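Local coordinates for protein CT_858 (Chlamydia trachomatis, PDB 3DOR), which is a secreted chlamydial protease that forms a dimer and probably cleaves proteins as a serine-type endopeptidase of the S41 kind, at residues Gly294-Pro299 and Glu318-Ile323; Val61-Ile66 and Val76-Ile81; Thr331-Ile336 and Lys557-Leu562. All coordinates share one frame; numbering follows the deposited sequence.

Contact 1: residues Gly294-Pro299 and Glu318-Ile323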
loop_
_atom_site.group_PDB
_atom_site.type_symbol
_atom_site.label_atom_id
_atom_site.label_comp_id
_atom_site.label_asym_id
_atom_site.label_seq_id
_atom_site.Cartn_x
_atom_site.Cartn_y
_atom_site.Cartn_z
ATOM N N GLY B 294 -36.509 -10.037 -16.961
ATOM C CA GLY B 294 -35.204 -10.461 -16.498
ATOM C C GLY B 294 -34.975 -10.062 -15.055
ATOM O O GLY B 294 -35.552 -9.081 -14.568
ATOM N N PHE B 295 -34.159 -10.851 -14.361
ATOM C CA PHE B 295 -33.788 -10.582 -12.979
ATOM C C PHE B 295 -32.271 -10.729 -12.903
ATOM O O PHE B 295 -31.702 -11.735 -13.340
ATOM C CB PHE B 295 -34.430 -11.563 -12.001
ATOM C CG PHE B 295 -34.001 -11.340 -10.556
ATOM C CD1 PHE B 295 -34.723 -10.494 -9.717
ATOM C CD2 PHE B 295 -32.844 -11.939 -10.058
ATOM C CE1 PHE B 295 -34.304 -10.247 -8.405
ATOM C CE2 PHE B 295 -32.414 -11.699 -8.749
ATOM C CZ PHE B 295 -33.144 -10.851 -7.921
ATOM N N LEU B 296 -31.625 -9.716 -12.352
ATOM C CA LEU B 296 -30.178 -9.703 -12.225
ATOM C C LEU B 296 -29.814 -9.091 -10.879
ATOM O O LEU B 296 -30.368 -8.073 -10.499
ATOM C CB LEU B 296 -29.575 -8.857 -13.352
ATOM C CG LEU B 296 -28.065 -8.585 -13.407
ATOM C CD1 LEU B 296 -27.665 -7.618 -12.316
ATOM C CD2 LEU B 296 -27.302 -9.884 -13.264
ATOM N N ARG B 297 -28.902 -9.719 -10.144
ATOM C CA ARG B 297 -28.472 -9.144 -8.870
ATOM C C ARG B 297 -27.030 -8.667 -9.027
ATOM O O ARG B 297 -26.185 -9.414 -9.530
ATOM C CB ARG B 297 -28.559 -10.177 -7.733
ATOM C CG ARG B 297 -27.974 -9.674 -6.403
ATOM C CD ARG B 297 -28.186 -10.630 -5.209
ATOM N NE ARG B 297 -27.301 -10.240 -4.113
ATOM C CZ ARG B 297 -27.397 -9.089 -3.446
ATOM N NH1 ARG B 297 -28.353 -8.213 -3.736
ATOM N NH2 ARG B 297 -26.489 -8.774 -2.538
ATOM N N ILE B 298 -26.759 -7.414 -8.661
ATOM C CA ILE B 298 -25.391 -6.880 -8.710
ATOM C C ILE B 298 -25.045 -6.899 -7.226
ATOM O O ILE B 298 -25.551 -6.082 -6.458
ATOM C CB ILE B 298 -25.348 -5.426 -9.264
ATOM C CG1 ILE B 298 -25.836 -5.397 -10.712
ATOM C CG2 ILE B 298 -23.926 -4.880 -9.201
ATOM C CD1 ILE B 298 -25.855 -3.987 -11.332
ATOM N N PRO B 299 -24.182 -7.835 -6.800
ATOM C CA PRO B 299 -23.797 -7.968 -5.393
ATOM C C PRO B 299 -22.765 -7.004 -4.816
ATOM O O PRO B 299 -22.830 -6.652 -3.630
ATOM C CB PRO B 299 -23.351 -9.428 -5.317
ATOM C CG PRO B 299 -22.612 -9.592 -6.610
ATOM C CD PRO B 299 -23.475 -8.834 -7.631
ATOM N N GLU B 318 -17.334 -8.882 -18.610
ATOM C CA GLU B 318 -17.592 -9.590 -19.865
ATOM C C GLU B 318 -18.801 -10.510 -19.699
ATOM O O GLU B 318 -19.625 -10.644 -20.610
ATOM C CB GLU B 318 -16.360 -10.393 -20.301
ATOM C CG GLU B 318 -15.418 -9.557 -21.159
ATOM C CD GLU B 318 -14.073 -10.206 -21.392
ATOM O OE1 GLU B 318 -14.026 -11.433 -21.620
ATOM O OE2 GLU B 318 -13.059 -9.479 -21.360
ATOM N N GLU B 319 -18.919 -11.137 -18.535
ATOM C CA GLU B 319 -20.064 -11.997 -18.295
ATOM C C GLU B 319 -21.320 -11.126 -18.190
ATOM O O GLU B 319 -22.381 -11.487 -18.702
ATOM C CB GLU B 319 -19.905 -12.799 -17.003
ATOM C CG GLU B 319 -21.132 -13.681 -16.738
ATOM C CD GLU B 319 -21.109 -14.348 -15.383
ATOM O OE1 GLU B 319 -20.068 -14.950 -15.045
ATOM O OE2 GLU B 319 -22.133 -14.283 -14.659
ATOM N N PHE B 320 -21.186 -9.981 -17.519
ATOM C CA PHE B 320 -22.300 -9.050 -17.344
ATOM C C PHE B 320 -22.805 -8.662 -18.734
ATOM O O PHE B 320 -24.014 -8.652 -18.994
ATOM C CB PHE B 320 -21.824 -7.802 -16.587
ATOM C CG PHE B 320 -22.931 -6.844 -16.208
ATOM C CD1 PHE B 320 -23.559 -6.943 -14.974
ATOM C CD2 PHE B 320 -23.324 -5.835 -17.074
ATOM C CE1 PHE B 320 -24.564 -6.041 -14.602
ATOM C CE2 PHE B 320 -24.331 -4.928 -16.708
ATOM C CZ PHE B 320 -24.947 -5.036 -15.469
ATOM N N ALA B 321 -21.867 -8.350 -19.625
ATOM C CA ALA B 321 -22.210 -7.974 -20.991
ATOM C C ALA B 321 -22.978 -9.114 -21.662
ATOM O O ALA B 321 -23.959 -8.875 -22.356
ATOM C CB ALA B 321 -20.940 -7.642 -21.790
ATOM N N LYS B 322 -22.538 -10.353 -21.454
ATOM C CA LYS B 322 -23.220 -11.506 -22.053
ATOM C C LYS B 322 -24.678 -11.601 -21.575
ATOM O O LYS B 322 -25.598 -11.861 -22.356
ATOM C CB LYS B 322 -22.517 -12.813 -21.669
ATOM C CG LYS B 322 -21.067 -12.953 -22.098
ATOM C CD LYS B 322 -20.955 -13.441 -23.526
ATOM C CE LYS B 322 -19.510 -13.783 -23.880
ATOM N NZ LYS B 322 -18.993 -14.886 -23.032
ATOM N N ILE B 323 -24.879 -11.411 -20.278
ATOM C CA ILE B 323 -26.216 -11.489 -19.705
ATOM C C ILE B 323 -27.130 -10.401 -20.261
ATOM O O ILE B 323 -28.274 -10.672 -20.633
ATOM C CB ILE B 323 -26.151 -11.393 -18.164
ATOM C CG1 ILE B 323 -25.307 -12.550 -17.620
ATOM C CG2 ILE B 323 -27.549 -11.445 -17.577
ATOM C CD1 ILE B 323 -24.793 -12.343 -16.187
#
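Leu296 and Ile298 both bring a methyl group to one carbon of the Phe320 ring. On the leucine it is CD1, 4.2 Å from Phe320 CE1; on the isoleucine it is CD1, 4.1 Å from the same ring atom, with CG1 equally near. Both methyls approach the ring obliquely. The Phe320 side chain runs about at right angles to that of Leu296. The bond to Phe320 CB does not aim at the strand, but with CG anti to the backbone N (chi1 -173°) the ring is carried over to the strand side. Isoleucine suits position 298 because its extended CG1–CD1 arm reaches the ring although the bond to CB does not point there. Ile323, one turn after Phe320, makes a looser apolar approach, with Ile323 CD1 lying 4.6 Å from Leu296 CD2.

Leu296 lies in strand 290-297, Ile298 just beyond its end, and Phe320 and Ile323 on helix 316-330; the two elements open a beta-alpha-beta unit that strand 333-337, parallel to the first strand, completes. It lies in the S41 peptidase domain, of the ClpP/crotonase type, and the apolar side of the helix rests on the sheet. Leu352 of helix 346-354 touches both Ile298 and Phe320, while Ala278 of strand 278-284 touches Leu296 and Ile323.

Polar groups nearby bond to other parts of the chain. Ile298 O accepts from Asn341 ND2. The Glu319 carboxylate accepts bonds from Leu275 N and Phe276 N, tying the helix to a loop. Arg297 gives NE, NH1 and NH2 to the carbonyls of Ser257, Thr339 and Asn340, and Pro299 CA lies 3.9 Å above one face of the guanidinium, offset toward its rim. Within the helix, Ile323 N bonds to Glu319 O at 3.0 Å.

Contact 2: residues Val61-Ile66 and Val76-Ile81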
loop_
_atom_site.group_PDB
_atom_site.type_symbol
_atom_site.label_atom_id
_atom_site.label_comp_id
_atom_site.label_asym_id
_atom_site.label_seq_id
_atom_site.Cartn_x
_atom_site.Cartn_y
_atom_site.Cartn_z
ATOM N N VAL B 61 -11.683 4.042 22.569
ATOM C CA VAL B 61 -11.813 5.494 22.563
ATOM C C VAL B 61 -11.541 6.095 21.191
ATOM O O VAL B 61 -12.255 6.999 20.752
ATOM C CB VAL B 61 -10.868 6.154 23.585
ATOM C CG1 VAL B 61 -10.928 7.670 23.448
ATOM C CG2 VAL B 61 -11.269 5.743 24.991
ATOM N N LEU B 62 -10.506 5.599 20.519
ATOM C CA LEU B 62 -10.161 6.106 19.193
ATOM C C LEU B 62 -11.240 5.705 18.193
ATOM O O LEU B 62 -11.632 6.493 17.333
ATOM C CB LEU B 62 -8.795 5.558 18.752
ATOM C CG LEU B 62 -7.600 5.994 19.606
ATOM C CD1 LEU B 62 -6.309 5.461 19.011
ATOM C CD2 LEU B 62 -7.547 7.504 19.678
ATOM N N ALA B 63 -11.723 4.476 18.319
ATOM C CA ALA B 63 -12.766 3.969 17.440
ATOM C C ALA B 63 -14.062 4.768 17.614
ATOM O O ALA B 63 -14.771 5.025 16.640
ATOM C CB ALA B 63 -13.009 2.492 17.725
ATOM N N ASP B 64 -14.369 5.159 18.851
ATOM C CA ASP B 64 -15.578 5.936 19.119
ATOM C C ASP B 64 -15.437 7.343 18.575
ATOM O O ASP B 64 -16.407 7.941 18.122
ATOM C CB ASP B 64 -15.873 5.984 20.622
ATOM C CG ASP B 64 -16.356 4.647 21.157
ATOM O OD1 ASP B 64 -16.503 3.701 20.353
ATOM O OD2 ASP B 64 -16.589 4.538 22.379
ATOM N N PHE B 65 -14.218 7.865 18.621
ATOM C CA PHE B 65 -13.920 9.197 18.114
ATOM C C PHE B 65 -14.207 9.241 16.604
ATOM O O PHE B 65 -14.855 10.163 16.106
ATOM C CB PHE B 65 -12.447 9.519 18.385
ATOM C CG PHE B 65 -11.973 10.798 17.761
ATOM C CD1 PHE B 65 -12.454 12.028 18.205
ATOM C CD2 PHE B 65 -11.021 10.774 16.739
ATOM C CE1 PHE B 65 -11.991 13.226 17.640
ATOM C CE2 PHE B 65 -10.547 11.962 16.161
ATOM C CZ PHE B 65 -11.033 13.189 16.614
ATOM N N ILE B 66 -13.717 8.246 15.872
ATOM C CA ILE B 66 -13.957 8.210 14.432
ATOM C C ILE B 66 -15.417 7.838 14.180
ATOM O O ILE B 66 -16.035 8.317 13.233
ATOM C CB ILE B 66 -13.025 7.191 13.724
ATOM C CG1 ILE B 66 -11.564 7.582 13.957
ATOM C CG2 ILE B 66 -13.326 7.150 12.216
ATOM C CD1 ILE B 66 -11.203 8.955 13.431
ATOM N N VAL B 76 -11.764 2.892 12.176
ATOM C CA VAL B 76 -10.446 2.397 12.548
ATOM C C VAL B 76 -10.477 0.900 12.818
ATOM O O VAL B 76 -11.390 0.405 13.473
ATOM C CB VAL B 76 -9.931 3.075 13.841
ATOM C CG1 VAL B 76 -8.467 2.707 14.075
ATOM C CG2 VAL B 76 -10.111 4.579 13.763
ATOM N N THR B 77 -9.485 0.179 12.309
ATOM C CA THR B 77 -9.383 -1.254 12.561
ATOM C C THR B 77 -8.093 -1.412 13.360
ATOM O O THR B 77 -7.173 -0.603 13.218
ATOM C CB THR B 77 -9.280 -2.078 11.262
ATOM O OG1 THR B 77 -8.065 -1.757 10.581
ATOM C CG2 THR B 77 -10.461 -1.782 10.350
ATOM N N PHE B 78 -8.014 -2.444 14.191
ATOM C CA PHE B 78 -6.826 -2.632 15.018
ATOM C C PHE B 78 -6.191 -4.002 14.882
ATOM O O PHE B 78 -6.853 -4.960 14.477
ATOM C CB PHE B 78 -7.182 -2.390 16.493
ATOM C CG PHE B 78 -7.918 -1.101 16.733
ATOM C CD1 PHE B 78 -9.300 -1.038 16.587
ATOM C CD2 PHE B 78 -7.226 0.058 17.085
ATOM C CE1 PHE B 78 -9.991 0.163 16.789
ATOM C CE2 PHE B 78 -7.906 1.266 17.288
ATOM C CZ PHE B 78 -9.289 1.314 17.140
ATOM N N PHE B 79 -4.904 -4.088 15.220
ATOM C CA PHE B 79 -4.198 -5.367 15.175
ATOM C C PHE B 79 -4.611 -6.104 16.448
ATOM O O PHE B 79 -3.873 -6.112 17.429
ATOM C CB PHE B 79 -2.669 -5.172 15.179
ATOM C CG PHE B 79 -2.108 -4.611 13.898
ATOM C CD1 PHE B 79 -1.622 -3.305 13.844
ATOM C CD2 PHE B 79 -2.046 -5.399 12.747
ATOM C CE1 PHE B 79 -1.077 -2.793 12.664
ATOM C CE2 PHE B 79 -1.507 -4.900 11.562
ATOM C CZ PHE B 79 -1.021 -3.593 11.520
ATOM N N ALA B 80 -5.798 -6.703 16.424
ATOM C CA ALA B 80 -6.347 -7.433 17.568
ATOM C C ALA B 80 -7.277 -8.514 17.046
ATOM O O ALA B 80 -7.988 -8.289 16.070
ATOM C CB ALA B 80 -7.116 -6.476 18.470
ATOM N N ILE B 81 -7.291 -9.680 17.687
ATOM C CA ILE B 81 -8.140 -10.769 17.214
ATOM C C ILE B 81 -9.302 -11.174 18.109
ATOM O O ILE B 81 -10.161 -11.947 17.685
ATOM C CB ILE B 81 -7.320 -12.039 16.925
ATOM C CG1 ILE B 81 -6.697 -12.568 18.215
ATOM C CG2 ILE B 81 -6.238 -11.733 15.895
ATOM C CD1 ILE B 81 -5.880 -13.822 18.011
HETATM O O HOH W 1 -14.061 3.689 14.196
#
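Ile66 and Val76 set their side chains at about a right angle, and the meeting is close: Ile66 CG1 lies 3.3 Å from Val76 CG2, tighter than ordinary carbon contact, so the exact value deserves caution. In the valine, chi1 of -171° puts CG1 opposite the backbone N, and CG2 is the branch facing Ile66. Ile66 CB is also close to that methyl, at 3.9 Å.

Phe78, two residues on and on the same side of the strand, turns a ring edge to Ala63. The alanine methyl sits near the ring plane, with Ala63 CB 3.9 Å from both Phe78 CE1 and CZ. Alanine suits the place because its single methyl lets the ring edge come up to the helix backbone; Phe78 CZ is 4.2 Å from Ala63 N. Thr77 points the other way, and its backbone pairs with strand 507-518.

A water links the two backbones, donating to Ala63 O at 2.9 Å and accepting from Val76 N at 3.2 Å. Strand 75-78 follows helix 55-67 after a seven-residue connection and runs back along it, the local axes 8.7 Å apart at 160°, so that the helix packs on a strand of an antiparallel sheet.

Contact 3: residues Thr331-Ile336 and Lys557-Leu562; sequences TEALII and KLVCQL
Val559 splits its two methyls between Ala333 and Ile335. Its CG2 is the closer-fitting branch, 3.6 Å from Ile335 CG1 and 3.7 Å from Ile335 CD1, while CG1 stands 3.9 Å from Ala333 CB. A chi1 of 171° swings CG1 to Ala333 and CG2 to Ile335, and the fork thus spans two strand residues, one methyl to each. Ala333 is small enough to let the helix come close, its CA being 7.2 Å from Val559 CA. Ile335, whose bond to CB is not aimed at the helix, reaches over with its long arm, and the two beta-branched chains meet at a slant. All three residues are buried.

The fit slackens along the helix. Leu562, one turn on, also aims at the strand but stops short of contact and is partly exposed. Lys557 is exposed, as suits a charged chain, and Gln561 uses its amide to bond Ile570 O.

Strand 333-337 is flanked in the mixed sheet by strands 290-297 and 457-461, and helix 549-564, near the C-terminus, lies on this face: Val559 also touches Val293 and Cys458 of those neighbours, and Ile335 also meets Val555 of the same helix.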
loop_
_atom_site.group_PDB
_atom_site.type_symbol
_atom_site.label_atom_id
_atom_site.label_comp_id
_atom_site.label_asym_id
_atom_site.label_seq_id
_atom_site.Cartn_x
_atom_site.Cartn_y
_atom_site.Cartn_z
ATOM N N THR B 331 -36.451 -10.376 -23.332
ATOM C CA THR B 331 -37.107 -9.817 -22.176
ATOM C C THR B 331 -37.847 -8.508 -22.512
ATOM O O THR B 331 -37.560 -7.870 -23.528
ATOM C CB THR B 331 -35.984 -9.631 -21.118
ATOM O OG1 THR B 331 -36.307 -10.348 -19.925
ATOM C CG2 THR B 331 -35.715 -8.201 -20.865
ATOM N N GLU B 332 -38.810 -8.125 -21.675
ATOM C CA GLU B 332 -39.568 -6.880 -21.876
ATOM C C GLU B 332 -39.180 -5.813 -20.840
ATOM O O GLU B 332 -39.430 -4.631 -21.029
ATOM C CB GLU B 332 -41.081 -7.134 -21.763
ATOM C CG GLU B 332 -41.686 -7.971 -22.888
ATOM C CD GLU B 332 -43.126 -8.378 -22.592
ATOM O OE1 GLU B 332 -44.003 -7.487 -22.504
ATOM O OE2 GLU B 332 -43.386 -9.589 -22.439
ATOM N N ALA B 333 -38.618 -6.247 -19.723
ATOM C CA ALA B 333 -38.197 -5.332 -18.664
ATOM C C ALA B 333 -37.152 -6.075 -17.851
ATOM O O ALA B 333 -37.004 -7.284 -18.000
ATOM C CB ALA B 333 -39.382 -4.936 -17.783
ATOM N N LEU B 334 -36.445 -5.357 -16.986
ATOM C CA LEU B 334 -35.386 -5.957 -16.195
ATOM C C LEU B 334 -35.420 -5.494 -14.740
ATOM O O LEU B 334 -35.486 -4.295 -14.460
ATOM C CB LEU B 334 -34.034 -5.559 -16.795
ATOM C CG LEU B 334 -32.719 -6.332 -16.586
ATOM C CD1 LEU B 334 -31.616 -5.313 -16.381
ATOM C CD2 LEU B 334 -32.772 -7.303 -15.431
ATOM N N ILE B 335 -35.365 -6.450 -13.821
ATOM C CA ILE B 335 -35.317 -6.130 -12.408
ATOM C C ILE B 335 -33.874 -6.336 -11.960
ATOM O O ILE B 335 -33.287 -7.401 -12.191
ATOM C CB ILE B 335 -36.223 -7.049 -11.571
ATOM C CG1 ILE B 335 -37.698 -6.808 -11.931
ATOM C CG2 ILE B 335 -35.996 -6.777 -10.080
ATOM C CD1 ILE B 335 -38.643 -7.797 -11.284
ATOM N N ILE B 336 -33.292 -5.315 -11.341
ATOM C CA ILE B 336 -31.924 -5.403 -10.845
ATOM C C ILE B 336 -31.951 -5.340 -9.322
ATOM O O ILE B 336 -32.346 -4.318 -8.739
ATOM C CB ILE B 336 -31.054 -4.240 -11.392
ATOM C CG1 ILE B 336 -30.882 -4.387 -12.907
ATOM C CG2 ILE B 336 -29.684 -4.219 -10.692
ATOM C CD1 ILE B 336 -30.064 -3.274 -13.536
ATOM N N LYS B 557 -46.137 -5.913 -9.691
ATOM C CA LYS B 557 -47.191 -5.006 -10.127
ATOM C C LYS B 557 -46.540 -3.764 -10.708
ATOM O O LYS B 557 -46.974 -3.251 -11.737
ATOM C CB LYS B 557 -48.111 -4.605 -8.963
ATOM C CG LYS B 557 -49.111 -5.684 -8.552
ATOM C CD LYS B 557 -50.049 -5.186 -7.451
ATOM C CE LYS B 557 -51.090 -6.246 -7.072
ATOM N NZ LYS B 557 -50.457 -7.532 -6.635
ATOM N N LEU B 558 -45.501 -3.279 -10.038
ATOM C CA LEU B 558 -44.778 -2.102 -10.493
ATOM C C LEU B 558 -44.102 -2.353 -11.851
ATOM O O LEU B 558 -44.146 -1.494 -12.726
ATOM C CB LEU B 558 -43.737 -1.683 -9.444
ATOM C CG LEU B 558 -44.355 -1.170 -8.130
ATOM C CD1 LEU B 558 -43.264 -0.941 -7.088
ATOM C CD2 LEU B 558 -45.138 0.114 -8.390
ATOM N N VAL B 559 -43.480 -3.522 -12.024
ATOM C CA VAL B 559 -42.830 -3.847 -13.292
ATOM C C VAL B 559 -43.871 -3.915 -14.417
ATOM O O VAL B 559 -43.621 -3.426 -15.521
ATOM C CB VAL B 559 -42.053 -5.195 -13.212
ATOM C CG1 VAL B 559 -41.560 -5.627 -14.606
ATOM C CG2 VAL B 559 -40.869 -5.038 -12.278
ATOM N N CYS B 560 -45.031 -4.517 -14.143
ATOM C CA CYS B 560 -46.071 -4.590 -15.167
ATOM C C CYS B 560 -46.477 -3.172 -15.595
ATOM O O CYS B 560 -46.709 -2.916 -16.779
ATOM C CB CYS B 560 -47.289 -5.365 -14.649
ATOM S SG CYS B 560 -47.011 -7.150 -14.537
ATOM N N GLN B 561 -46.556 -2.248 -14.638
ATOM C CA GLN B 561 -46.905 -0.869 -14.975
ATOM C C GLN B 561 -45.819 -0.271 -15.856
ATOM O O GLN B 561 -46.118 0.462 -16.791
ATOM C CB GLN B 561 -47.059 -0.006 -13.720
ATOM C CG GLN B 561 -48.311 -0.285 -12.916
ATOM C CD GLN B 561 -48.405 0.603 -11.686
ATOM O OE1 GLN B 561 -48.566 1.818 -11.796
ATOM N NE2 GLN B 561 -48.293 -0.000 -10.508
ATOM N N LEU B 562 -44.555 -0.568 -15.555
ATOM C CA LEU B 562 -43.467 -0.046 -16.378
ATOM C C LEU B 562 -43.616 -0.563 -17.808
ATOM O O LEU B 562 -43.449 0.190 -18.772
ATOM C CB LEU B 562 -42.101 -0.475 -15.840
ATOM C CG LEU B 562 -41.539 0.201 -14.589
ATOM C CD1 LEU B 562 -40.206 -0.446 -14.223
ATOM C CD2 LEU B 562 -41.352 1.700 -14.839
#

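In the fold
Along the chain the order is contact 2, contact 1, contact 3. Contacts 1 and 3 have centres 16 Å apart and share one mixed sheet, in which strands 290-297 and 333-337 are parallel neighbours; Gly294 O to Ile335 N, at 2.7 Å, is a probable hydrogen bond between them. Helix 316-330 leads directly into strand 333-337, whereas helix 549-564 returns from far along the sequence; the two helices pack on opposite faces of the sheet, the second covering its face with a segment near the chain's end. Contact 2 lies across the chain's centre, about 37 Å from contact 1 and 45 Å from contact 3 between centres, in a separate antiparallel sheet.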